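PDB 4F7A: putative uncharacterized protein from Bacteroides vulgatus, which probably binds host mucin O-glycans at the cell surface, as a SusD/RagB-family outer-membrane lipoprotein serving nutrient uptake. Local coordinates for residues Lys71-Ala79 against Val453-Asp463; Gly245-Ala253 against Ile323-Leu331. All coordinates share one frame; numbering follows the deposited sequence.

Interaction 1 of 2, residues Lys71-Ala79 against Val453-Asp463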
ATOM      1  N   LYS A  71       0.170  13.736 -18.289  1.00 15.73           N
ATOM      2  CA  LYS A  71      -0.564  13.869 -17.033  1.00 15.69           C
ATOM      3  C   LYS A  71       0.266  13.424 -15.814  1.00 16.31           C
ATOM      4  O   LYS A  71       1.340  14.003 -15.563  1.00 14.37           O
ATOM      5  CB  LYS A  71      -1.920  13.159 -17.167  1.00 16.65           C
ATOM      6  CG  LYS A  71      -2.785  13.736 -18.321  1.00 18.31           C
ATOM      7  CD  LYS A  71      -4.082  12.953 -18.537  1.00 22.04           C
ATOM      8  CE  LYS A  71      -4.926  13.584 -19.628  1.00 30.06           C
ATOM      9  NZ  LYS A  71      -4.258  13.569 -20.947  1.00 21.53           N
ATOM     10  N   ASN A  72      -0.205  12.434 -15.052  1.00 12.68           N
ATOM     11  CA  ASN A  72       0.378  12.110 -13.753  1.00 13.31           C
ATOM     12  C   ASN A  72       1.859  11.758 -13.845  1.00 14.43           C
ATOM     13  O   ASN A  72       2.628  12.116 -12.958  1.00 13.46           O
ATOM     14  CB  ASN A  72      -0.377  10.964 -13.068  1.00 13.67           C
ATOM     15  CG  ASN A  72      -1.607  11.429 -12.318  1.00 14.19           C
ATOM     16  OD1 ASN A  72      -2.056  12.551 -12.499  1.00 12.59           O
ATOM     17  ND2 ASN A  72      -2.173  10.546 -11.470  1.00 14.29           N
ATOM     18  N   THR A  73       2.242  11.044 -14.905  1.00 13.61           N
ATOM     19  CA  THR A  73       3.612  10.586 -15.033  1.00 12.81           C
ATOM     20  C   THR A  73       4.623  11.739 -15.013  1.00 13.54           C
ATOM     21  O   THR A  73       5.736  11.570 -14.500  1.00 14.93           O
ATOM     22  CB  THR A  73       3.800   9.664 -16.277  1.00 15.80           C
ATOM     23  OG1 THR A  73       5.078   9.013 -16.195  1.00 15.10           O
ATOM     24  CG2 THR A  73       3.667  10.435 -17.612  1.00 11.48           C
ATOM     25  N   VAL A  74       4.238  12.893 -15.558  1.00 11.71           N
ATOM     26  CA  VAL A  74       5.101  14.104 -15.556  1.00 13.63           C
ATOM     27  C   VAL A  74       4.657  15.098 -14.488  1.00 14.63           C
ATOM     28  O   VAL A  74       4.975  16.294 -14.541  1.00 15.06           O
ATOM     29  CB  VAL A  74       5.169  14.794 -16.934  1.00 13.93           C
ATOM     30  CG1 VAL A  74       5.923  13.949 -17.941  1.00 13.02           C
ATOM     31  CG2 VAL A  74       3.723  15.189 -17.477  1.00 12.39           C
ATOM     32  N   TYR A  75       3.962  14.593 -13.476  1.00 13.30           N
ATOM     33  CA  TYR A  75       3.518  15.409 -12.350  1.00 13.29           C
ATOM     34  C   TYR A  75       2.556  16.541 -12.746  1.00 15.69           C
ATOM     35  O   TYR A  75       2.435  17.517 -12.004  1.00 15.22           O
ATOM     36  CB  TYR A  75       4.688  15.996 -11.539  1.00 13.15           C
ATOM     37  CG  TYR A  75       5.538  15.032 -10.726  1.00 13.31           C
ATOM     38  CD1 TYR A  75       5.087  13.758 -10.356  1.00 13.29           C
ATOM     39  CD2 TYR A  75       6.785  15.423 -10.289  1.00 13.65           C
ATOM     40  CE1 TYR A  75       5.872  12.917  -9.578  1.00 15.67           C
ATOM     41  CE2 TYR A  75       7.580  14.582  -9.518  1.00  9.98           C
ATOM     42  CZ  TYR A  75       7.124  13.342  -9.170  1.00 12.92           C
ATOM     43  OH  TYR A  75       7.935  12.548  -8.405  1.00 11.60           O
ATOM     44  N   ALA A  76       1.896  16.422 -13.901  1.00 15.77           N
ATOM     45  CA  ALA A  76       0.783  17.319 -14.255  1.00 17.82           C
ATOM     46  C   ALA A  76      -0.472  16.580 -13.795  1.00 16.79           C
ATOM     47  O   ALA A  76      -1.117  15.871 -14.552  1.00 16.15           O
ATOM     48  CB  ALA A  76       0.761  17.602 -15.757  1.00 18.19           C
ATOM     49  N   LEU A  77      -0.769  16.691 -12.510  1.00 16.44           N
ATOM     50  CA  LEU A  77      -1.703  15.765 -11.906  1.00 17.40           C
ATOM     51  C   LEU A  77      -3.112  15.989 -12.457  1.00 19.12           C
ATOM     52  O   LEU A  77      -3.587  17.109 -12.526  1.00 18.61           O
ATOM     53  CB  LEU A  77      -1.699  15.899 -10.385  1.00 16.90           C
ATOM     54  CG  LEU A  77      -0.380  15.593  -9.665  1.00 13.99           C
ATOM     55  CD1 LEU A  77      -0.566  15.649  -8.181  1.00 15.36           C
ATOM     56  CD2 LEU A  77       0.163  14.198 -10.036  1.00 15.52           C
ATOM     57  N   GLU A  78      -3.749  14.891 -12.861  1.00 17.77           N
ATOM     58  CA  GLU A  78      -5.090  14.891 -13.400  1.00 17.66           C
ATOM     59  C   GLU A  78      -6.117  14.817 -12.249  1.00 17.45           C
ATOM     60  O   GLU A  78      -6.207  13.811 -11.534  1.00 17.11           O
ATOM     61  CB  GLU A  78      -5.244  13.716 -14.362  1.00 15.46           C
ATOM     62  CG  GLU A  78      -6.537  13.686 -15.152  1.00 19.94           C
ATOM     63  CD  GLU A  78      -6.680  14.833 -16.139  1.00 33.50           C
ATOM     64  OE1 GLU A  78      -5.671  15.494 -16.494  1.00 31.21           O
ATOM     65  OE2 GLU A  78      -7.827  15.071 -16.554  1.00 36.98           O
ATOM     66  N   ALA A  79      -6.890  15.888 -12.118  1.00 20.11           N
ATOM     67  CA  ALA A  79      -7.806  16.121 -10.989  1.00 22.23           C
ATOM     68  C   ALA A  79      -8.802  14.981 -10.803  1.00 22.42           C
ATOM     69  O   ALA A  79      -9.081  14.578  -9.676  1.00 24.90           O
ATOM     70  CB  ALA A  79      -8.545  17.483 -11.166  1.00 24.21           C
ATOM     71  N   VAL A 453      11.426  11.678 -12.029  1.00 13.53           N
ATOM     72  CA  VAL A 453      10.750  11.965 -13.277  1.00 14.21           C
ATOM     73  C   VAL A 453      11.703  12.654 -14.246  1.00 15.19           C
ATOM     74  O   VAL A 453      12.530  13.452 -13.843  1.00 13.20           O
ATOM     75  CB  VAL A 453       9.433  12.802 -13.095  1.00 14.20           C
ATOM     76  CG1 VAL A 453       8.441  12.035 -12.223  1.00 15.13           C
ATOM     77  CG2 VAL A 453       9.723  14.223 -12.554  1.00 12.10           C
ATOM     78  N   GLN A 454      11.617  12.315 -15.526  1.00 15.45           N
ATOM     79  CA  GLN A 454      12.521  12.916 -16.516  1.00 16.09           C
ATOM     80  C   GLN A 454      12.073  14.326 -16.861  1.00 17.15           C
ATOM     81  O   GLN A 454      12.907  15.211 -17.091  1.00 15.73           O
ATOM     82  CB  GLN A 454      12.574  12.042 -17.768  1.00 15.35           C
ATOM     83  CG  GLN A 454      12.967  10.601 -17.445  1.00 15.16           C
ATOM     84  CD  GLN A 454      13.704   9.928 -18.569  1.00 15.59           C
ATOM     85  OE1 GLN A 454      13.676  10.394 -19.714  1.00 15.24           O
ATOM     86  NE2 GLN A 454      14.364   8.819 -18.258  1.00 15.96           N
ATOM     87  N   THR A 455      10.752  14.524 -16.888  1.00 17.16           N
ATOM     88  CA  THR A 455      10.117  15.821 -17.141  1.00 16.46           C
ATOM     89  C   THR A 455       9.123  16.116 -16.016  1.00 16.90           C
ATOM     90  O   THR A 455       8.311  15.252 -15.648  1.00 17.25           O
ATOM     91  CB  THR A 455       9.390  15.829 -18.492  1.00 18.61           C
ATOM     92  OG1 THR A 455      10.354  15.706 -19.560  1.00 19.34           O
ATOM     93  CG2 THR A 455       8.533  17.110 -18.681  1.00 16.32           C
ATOM     94  N   ASN A 456       9.192  17.330 -15.484  1.00 14.27           N
ATOM     95  CA  ASN A 456       8.373  17.758 -14.344  1.00 13.82           C
ATOM     96  C   ASN A 456       7.502  18.922 -14.792  1.00 16.02           C
ATOM     97  O   ASN A 456       7.961  20.041 -14.862  1.00 16.12           O
ATOM     98  CB  ASN A 456       9.273  18.138 -13.164  1.00 13.13           C
ATOM     99  CG  ASN A 456       8.493  18.531 -11.916  1.00 13.90           C
ATOM    100  OD1 ASN A 456       7.348  18.971 -12.000  1.00 15.66           O
ATOM    101  ND2 ASN A 456       9.144  18.440 -10.752  1.00 10.64           N
ATOM    102  N   ASN A 457       6.242  18.627 -15.126  1.00 15.43           N
ATOM    103  CA  ASN A 457       5.301  19.645 -15.585  1.00 17.17           C
ATOM    104  C   ASN A 457       4.317  20.035 -14.488  1.00 17.60           C
ATOM    105  O   ASN A 457       3.156  20.369 -14.775  1.00 19.20           O
ATOM    106  CB  ASN A 457       4.557  19.152 -16.840  1.00 16.62           C
ATOM    107  CG  ASN A 457       5.436  19.202 -18.100  1.00 20.34           C
ATOM    108  OD1 ASN A 457       6.509  19.804 -18.087  1.00 20.87           O
ATOM    109  ND2 ASN A 457       4.975  18.578 -19.185  1.00 16.05           N
ATOM    110  N   SER A 458       4.794  20.066 -13.248  1.00 15.47           N
ATOM    111  CA  SER A 458       3.942  20.393 -12.099  1.00 16.77           C
ATOM    112  C   SER A 458       3.798  21.901 -11.847  1.00 19.07           C
ATOM    113  O   SER A 458       3.227  22.302 -10.830  1.00 19.27           O
ATOM    114  CB  SER A 458       4.519  19.739 -10.847  1.00 18.07           C
ATOM    115  OG  SER A 458       5.646  20.467 -10.401  1.00 14.75           O
ATOM    116  N   ASN A 459       4.346  22.722 -12.741  1.00 21.66           N
ATOM    117  CA  ASN A 459       4.296  24.180 -12.579  0.50 23.74           C
ATOM    118  C   ASN A 459       4.939  24.616 -11.260  1.00 24.68           C
ATOM    119  O   ASN A 459       4.459  25.536 -10.600  1.00 24.92           O
ATOM    120  CB  ASN A 459       2.839  24.683 -12.664  0.50 24.60           C
ATOM    121  CG  ASN A 459       2.750  26.179 -12.929  0.50 27.89           C
ATOM    122  OD1 ASN A 459       3.636  26.759 -13.561  0.50 23.31           O
ATOM    123  ND2 ASN A 459       1.670  26.807 -12.449  0.50 25.32           N
ATOM    124  N   GLY A 460       6.032  23.941 -10.876  1.00 23.02           N
ATOM    125  CA  GLY A 460       6.740  24.256  -9.640  1.00 22.06           C
ATOM    126  C   GLY A 460       6.110  23.739  -8.339  1.00 21.58           C
ATOM    127  O   GLY A 460       6.659  23.984  -7.262  1.00 21.78           O
ATOM    128  N   THR A 461       5.001  22.992  -8.421  1.00 19.25           N
ATOM    129  CA  THR A 461       4.288  22.535  -7.206  1.00 18.39           C
ATOM    130  C   THR A 461       4.894  21.267  -6.595  1.00 18.61           C
ATOM    131  O   THR A 461       4.753  21.030  -5.399  1.00 19.03           O
ATOM    132  CB  THR A 461       2.787  22.327  -7.458  1.00 17.02           C
ATOM    133  OG1 THR A 461       2.606  21.311  -8.452  1.00 19.75           O
ATOM    134  CG2 THR A 461       2.107  23.658  -7.916  1.00 20.53           C
ATOM    135  N   ILE A 462       5.598  20.488  -7.417  1.00 16.04           N
ATOM    136  CA  ILE A 462       6.323  19.298  -6.973  1.00 14.50           C
ATOM    137  C   ILE A 462       7.800  19.390  -7.392  1.00 13.51           C
ATOM    138  O   ILE A 462       8.106  19.731  -8.544  1.00 16.35           O
ATOM    139  CB  ILE A 462       5.727  18.029  -7.583  1.00 14.86           C
ATOM    140  CG1 ILE A 462       4.213  17.974  -7.308  1.00 15.26           C
ATOM    141  CG2 ILE A 462       6.438  16.782  -7.008  1.00 12.61           C
ATOM    142  CD1 ILE A 462       3.477  16.789  -7.910  1.00 12.55           C
ATOM    143  N   ASP A 463       8.692  19.081  -6.459  1.00 14.62           N
ATOM    144  CA  ASP A 463      10.139  19.114  -6.683  1.00 14.69           C
ATOM    145  C   ASP A 463      10.595  17.763  -7.244  1.00 14.58           C
ATOM    146  O   ASP A 463      10.246  16.701  -6.714  1.00 15.97           O
ATOM    147  CB  ASP A 463      10.875  19.418  -5.373  1.00 15.91           C
ATOM    148  CG  ASP A 463      12.383  19.536  -5.556  1.00 18.59           C
ATOM    149  OD1 ASP A 463      12.829  20.580  -6.115  1.00 20.47           O
ATOM    150  OD2 ASP A 463      13.115  18.605  -5.138  1.00 17.29           O
TER
HETATM  151  O   HOH W   1      10.776  12.755  -9.364  1.00 14.24           O
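V74 and N457 join two irregular loops by one backbone hydrogen bond across the contact, N457 N giving its proton to V74 O at 2.7 Å. The Y75 ring then lies between two branched aliphatic residues: V453 CG1 sits over one face, 3.8 Å from the ring centroid in a CH-pi contact, and I462 CG2 covers the opposite face, 3.5 Å from Y75 CE2. A flat aromatic suits this slot because both faces take methyl groups while its hydroxyl meets the backbone N of I468 and a water that V453 N also binds. N456 stands at the ring edge, its amide turned 82° from the ring plane. With CG anti to the backbone N (chi1 -177°), this amide folds back on its own loop: OD1 accepts from S458 N at 3.0 Å, an Asx turn, and ND2 donates to I462 O at 2.8 Å. Asparagine, donor and acceptor in one group, thus shapes the loop that carries I462. L77 CD1 adds a looser touch on I462 CD1. L77 and N72 also pack on F57 of helix 54-57 and T82 of helix 79-82, and T73 OG1 bonds H62 of strand 61-62.

Interaction 2 of 2, residues Gly245-Ala253 against Ile323-Leu331. With ACT (acetate ion), chain F.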
ATOM      1  N   GLY A 245     -13.249 -13.891  -2.825  1.00 18.97           N
ATOM      2  CA  GLY A 245     -14.521 -14.560  -2.569  1.00 20.18           C
ATOM      3  C   GLY A 245     -15.699 -13.671  -2.935  1.00 19.75           C
ATOM      4  O   GLY A 245     -15.527 -12.489  -3.286  1.00 20.61           O
ATOM      5  N   LYS A 246     -16.887 -14.254  -2.857  1.00 19.18           N
ATOM      6  CA  LYS A 246     -18.155 -13.577  -3.164  1.00 22.24           C
ATOM      7  C   LYS A 246     -18.182 -12.885  -4.533  1.00 22.09           C
ATOM      8  O   LYS A 246     -18.804 -11.837  -4.693  1.00 23.58           O
ATOM      9  CB  LYS A 246     -18.541 -12.612  -2.029  1.00 23.09           C
ATOM     10  CG  LYS A 246     -18.829 -13.329  -0.690  1.00 32.24           C
ATOM     11  CD  LYS A 246     -19.560 -12.413   0.296  1.00 34.50           C
ATOM     12  CE  LYS A 246     -19.941 -13.116   1.581  1.00 38.14           C
ATOM     13  NZ  LYS A 246     -21.266 -13.789   1.455  1.00 34.59           N
ATOM     14  N   GLY A 247     -17.517 -13.482  -5.511  1.00 20.72           N
ATOM     15  CA  GLY A 247     -17.464 -12.920  -6.868  1.00 23.86           C
ATOM     16  C   GLY A 247     -16.458 -11.785  -7.099  1.00 22.02           C
ATOM     17  O   GLY A 247     -16.355 -11.272  -8.214  1.00 22.34           O
ATOM     18  N   TYR A 248     -15.703 -11.392  -6.070  1.00 19.01           N
ATOM     19  CA  TYR A 248     -14.656 -10.371  -6.232  1.00 17.22           C
ATOM     20  C   TYR A 248     -13.685 -10.766  -7.335  1.00 17.38           C
ATOM     21  O   TYR A 248     -13.302 -11.911  -7.444  1.00 14.82           O
ATOM     22  CB  TYR A 248     -13.881 -10.203  -4.939  1.00 15.00           C
ATOM     23  CG  TYR A 248     -12.754  -9.203  -4.979  1.00 14.88           C
ATOM     24  CD1 TYR A 248     -13.001  -7.834  -4.843  1.00 12.79           C
ATOM     25  CD2 TYR A 248     -11.433  -9.618  -5.108  1.00 12.29           C
ATOM     26  CE1 TYR A 248     -11.971  -6.915  -4.832  1.00 14.46           C
ATOM     27  CE2 TYR A 248     -10.382  -8.689  -5.105  1.00 10.30           C
ATOM     28  CZ  TYR A 248     -10.657  -7.347  -4.954  1.00 13.70           C
ATOM     29  OH  TYR A 248      -9.613  -6.440  -4.948  1.00 13.32           O
ATOM     30  N   GLN A 249     -13.296  -9.808  -8.152  1.00 15.50           N
ATOM     31  CA  GLN A 249     -12.299 -10.040  -9.198  1.00 17.57           C
ATOM     32  C   GLN A 249     -11.145  -9.096  -8.901  1.00 14.84           C
ATOM     33  O   GLN A 249     -11.374  -7.954  -8.485  1.00 13.94           O
ATOM     34  CB  GLN A 249     -12.892  -9.722 -10.577  1.00 18.41           C
ATOM     35  CG  GLN A 249     -14.156 -10.518 -10.958  1.00 25.37           C
ATOM     36  CD  GLN A 249     -13.860 -11.954 -11.274  1.00 38.95           C
ATOM     37  OE1 GLN A 249     -13.649 -12.312 -12.438  1.00 43.14           O
ATOM     38  NE2 GLN A 249     -13.839 -12.800 -10.244  1.00 44.08           N
ATOM     39  N   ASN A 250      -9.917  -9.560  -9.108  1.00 12.88           N
ATOM     40  CA  ASN A 250      -8.764  -8.738  -8.876  1.00 12.86           C
ATOM     41  C   ASN A 250      -8.655  -7.675  -9.981  1.00 13.18           C
ATOM     42  O   ASN A 250      -8.478  -8.004 -11.151  1.00 13.56           O
ATOM     43  CB  ASN A 250      -7.512  -9.611  -8.831  1.00 13.53           C
ATOM     44  CG  ASN A 250      -6.286  -8.853  -8.361  1.00 12.58           C
ATOM     45  OD1 ASN A 250      -6.039  -7.740  -8.809  1.00 12.42           O
ATOM     46  ND2 ASN A 250      -5.483  -9.480  -7.486  1.00 11.93           N
ATOM     47  N   PRO A 251      -8.758  -6.393  -9.622  1.00 12.30           N
ATOM     48  CA  PRO A 251      -8.824  -5.380 -10.674  1.00 13.20           C
ATOM     49  C   PRO A 251      -7.504  -5.175 -11.412  1.00 12.43           C
ATOM     50  O   PRO A 251      -7.512  -4.702 -12.544  1.00 13.98           O
ATOM     51  CB  PRO A 251      -9.225  -4.110  -9.916  1.00 13.57           C
ATOM     52  CG  PRO A 251      -8.782  -4.337  -8.556  1.00  9.76           C
ATOM     53  CD  PRO A 251      -8.957  -5.795  -8.285  1.00 12.14           C
ATOM     54  N   LEU A 252      -6.384  -5.536 -10.792  1.00 10.75           N
ATOM     55  CA  LEU A 252      -5.089  -5.441 -11.471  1.00 11.39           C
ATOM     56  C   LEU A 252      -5.087  -6.327 -12.697  1.00 12.75           C
ATOM     57  O   LEU A 252      -4.579  -5.938 -13.745  1.00 13.94           O
ATOM     58  CB  LEU A 252      -3.941  -5.796 -10.527  1.00 10.99           C
ATOM     59  CG  LEU A 252      -2.511  -5.739 -11.077  1.00 13.06           C
ATOM     60  CD1 LEU A 252      -2.087  -4.350 -11.555  1.00 13.05           C
ATOM     61  CD2 LEU A 252      -1.538  -6.263  -9.998  1.00 10.81           C
ATOM     62  N   ALA A 253      -5.691  -7.511 -12.572  1.00 12.61           N
ATOM     63  CA  ALA A 253      -5.782  -8.444 -13.668  1.00 14.70           C
ATOM     64  C   ALA A 253      -6.686  -7.885 -14.741  1.00 15.38           C
ATOM     65  O   ALA A 253      -6.442  -8.117 -15.925  1.00 13.32           O
ATOM     66  CB  ALA A 253      -6.281  -9.872 -13.182  1.00 12.78           C
ATOM     67  N   ILE A 323      -0.807 -13.025 -11.886  1.00 15.26           N
ATOM     68  CA  ILE A 323      -1.915 -12.152 -11.497  1.00 15.02           C
ATOM     69  C   ILE A 323      -3.112 -12.409 -12.452  1.00 16.72           C
ATOM     70  O   ILE A 323      -3.066 -12.065 -13.648  1.00 15.87           O
ATOM     71  CB  ILE A 323      -1.485 -10.676 -11.497  1.00 15.37           C
ATOM     72  CG1 ILE A 323      -0.323 -10.423 -10.503  1.00 14.91           C
ATOM     73  CG2 ILE A 323      -2.699  -9.747 -11.144  1.00 14.04           C
ATOM     74  CD1 ILE A 323      -0.596 -10.773  -9.036  1.00 14.37           C
ATOM     75  N   THR A 324      -4.153 -13.035 -11.915  1.00 13.90           N
ATOM     76  CA  THR A 324      -5.384 -13.356 -12.663  1.00 15.92           C
ATOM     77  C   THR A 324      -6.582 -12.762 -11.945  1.00 14.24           C
ATOM     78  O   THR A 324      -6.471 -12.317 -10.809  1.00 13.16           O
ATOM     79  CB  THR A 324      -5.606 -14.889 -12.793  1.00 17.64           C
ATOM     80  OG1 THR A 324      -6.032 -15.434 -11.525  1.00 19.40           O
ATOM     81  CG2 THR A 324      -4.311 -15.596 -13.229  1.00 21.07           C
ATOM     82  N   ALA A 325      -7.744 -12.792 -12.582  1.00 14.15           N
ATOM     83  CA  ALA A 325      -8.974 -12.293 -11.965  1.00 15.04           C
ATOM     84  C   ALA A 325      -9.271 -12.991 -10.639  1.00 14.96           C
ATOM     85  O   ALA A 325      -9.828 -12.364  -9.711  1.00 13.43           O
ATOM     86  CB  ALA A 325     -10.162 -12.478 -12.937  1.00 14.99           C
ATOM     87  N   SER A 326      -8.941 -14.291 -10.545  1.00 13.93           N
ATOM     88  CA  SER A 326      -9.248 -15.056  -9.327  1.00 16.66           C
ATOM     89  C   SER A 326      -8.118 -14.997  -8.290  1.00 18.59           C
ATOM     90  O   SER A 326      -8.196 -15.641  -7.241  1.00 16.81           O
ATOM     91  CB  SER A 326      -9.597 -16.513  -9.677  1.00 21.07           C
ATOM     92  OG  SER A 326      -8.465 -17.166 -10.200  1.00 21.72           O
ATOM     93  N   THR A 327      -7.058 -14.246  -8.574  1.00 16.82           N
ATOM     94  CA  THR A 327      -5.944 -14.112  -7.625  1.00 14.03           C
ATOM     95  C   THR A 327      -6.367 -13.240  -6.417  1.00 13.44           C
ATOM     96  O   THR A 327      -6.772 -12.102  -6.610  1.00 12.04           O
ATOM     97  CB  THR A 327      -4.729 -13.449  -8.301  1.00 14.57           C
ATOM     98  OG1 THR A 327      -4.282 -14.282  -9.390  1.00 14.72           O
ATOM     99  CG2 THR A 327      -3.597 -13.240  -7.294  1.00 12.32           C
ATOM    100  N   PRO A 328      -6.253 -13.760  -5.173  1.00 12.81           N
ATOM    101  CA  PRO A 328      -6.583 -12.860  -4.052  1.00 14.37           C
ATOM    102  C   PRO A 328      -5.719 -11.582  -4.096  1.00 12.50           C
ATOM    103  O   PRO A 328      -4.548 -11.649  -4.477  1.00 16.19           O
ATOM    104  CB  PRO A 328      -6.254 -13.708  -2.812  1.00 16.47           C
ATOM    105  CG  PRO A 328      -6.395 -15.113  -3.256  1.00 15.43           C
ATOM    106  CD  PRO A 328      -5.876 -15.103  -4.694  1.00 16.29           C
ATOM    107  N   ALA A 329      -6.301 -10.440  -3.746  1.00 12.38           N
ATOM    108  CA  ALA A 329      -5.601  -9.165  -3.746  1.00 12.39           C
ATOM    109  C   ALA A 329      -4.872  -8.971  -2.428  1.00 12.51           C
ATOM    110  O   ALA A 329      -5.499  -8.733  -1.396  1.00 11.53           O
ATOM    111  CB  ALA A 329      -6.600  -7.997  -3.959  1.00 13.94           C
ATOM    112  N   VAL A 330      -3.552  -9.054  -2.467  1.00 13.02           N
ATOM    113  CA  VAL A 330      -2.736  -8.955  -1.265  1.00 12.66           C
ATOM    114  C   VAL A 330      -2.807  -7.552  -0.645  1.00 13.06           C
ATOM    115  O   VAL A 330      -2.704  -6.543  -1.363  1.00 11.92           O
ATOM    116  CB  VAL A 330      -1.281  -9.303  -1.592  1.00 14.62           C
ATOM    117  CG1 VAL A 330      -0.414  -9.079  -0.405  1.00 18.35           C
ATOM    118  CG2 VAL A 330      -1.199 -10.782  -2.075  1.00 17.79           C
ATOM    119  N   LEU A 331      -3.014  -7.509   0.675  1.00 11.80           N
ATOM    120  CA  LEU A 331      -3.100  -6.258   1.459  1.00 13.00           C
ATOM    121  C   LEU A 331      -2.013  -6.138   2.526  1.00 12.31           C
ATOM    122  O   LEU A 331      -1.518  -5.034   2.779  1.00 13.65           O
ATOM    123  CB  LEU A 331      -4.468  -6.119   2.142  1.00 12.24           C
ATOM    124  CG  LEU A 331      -5.652  -5.908   1.185  1.00 14.11           C
ATOM    125  CD1 LEU A 331      -6.941  -5.831   1.976  1.00 12.87           C
ATOM    126  CD2 LEU A 331      -5.433  -4.664   0.319  1.00 12.50           C
TER
HETATM  127  C   ACT F 605     -15.555 -16.822  -6.181  1.00 58.55           C
HETATM  128  O   ACT F 605     -15.530 -15.733  -5.544  1.00 54.90           O
HETATM  129  OXT ACT F 605     -16.541 -17.005  -6.943  1.00 58.73           O
HETATM  130  CH3 ACT F 605     -14.466 -17.850  -6.067  1.00 55.92           C
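N250 grips the 323-331 segment with two hydrogen bonds: its backbone N donates to A325 O at 2.9 Å, and its ND2 to T327 O at 3.1 Å. The second bond is fairly straight (164°) and runs in the amide plane, although the donor stands above the plane of the T327 carbonyl. A chi1 of -170° swings the amide away from the backbone N, carries ND2 across to T327 and leaves OD1 to accept from L252 N at 3.0 Å, a capping bond from N250 at the N-cap of helix 251-257. A short amide suits the place because it offers a donor and an acceptor together; an alanine here would probably leave T327 O without this donor and the first turn of the helix without its side-chain cap. T327 O and A325 O belong to a type I turn from T324 to T327, closed by T327 N to T324 O, and T327 OG1 accepts from T324 N at 2.8 Å. Q249 NE2 bends back to Y248 O, while its OE1 lies against A325 CB. L252 CD2 meets I323 CG2 at 3.8 Å. The small A329 CB fits at the Y248 ring edge, whose OH donates to Y33 O. An acetate, probably from crystallisation, accepts from G247 N. A329 and L331 pair with strand 241-243, Y248 packs on K30 of helix 15-30, and L252 on W46 of helix 44-51.

Overall arrangement
From the N terminus, the chain passes helices 15-30, 44-51 and 54-57 and strand 61-62 before reaching 71-79, the first half of interaction 1, whose partner 453-463 comes only after helix 435-445. This contact closes a loop of 373 residues, nearly half of them helical, and joins an early part of the fold to a late one. Interaction 2 falls wholly within that loop: 245-253, leading into helix 251-257, meets 323-331, leading into strand 329-332, and closes a shorter loop of 69 residues. The two loops therefore nest without crossing. The centres of interaction 1 and interaction 2 lie about 31 Å apart and their nearest atoms about 15 Å, so they fasten separate regions of one SusD-like chain.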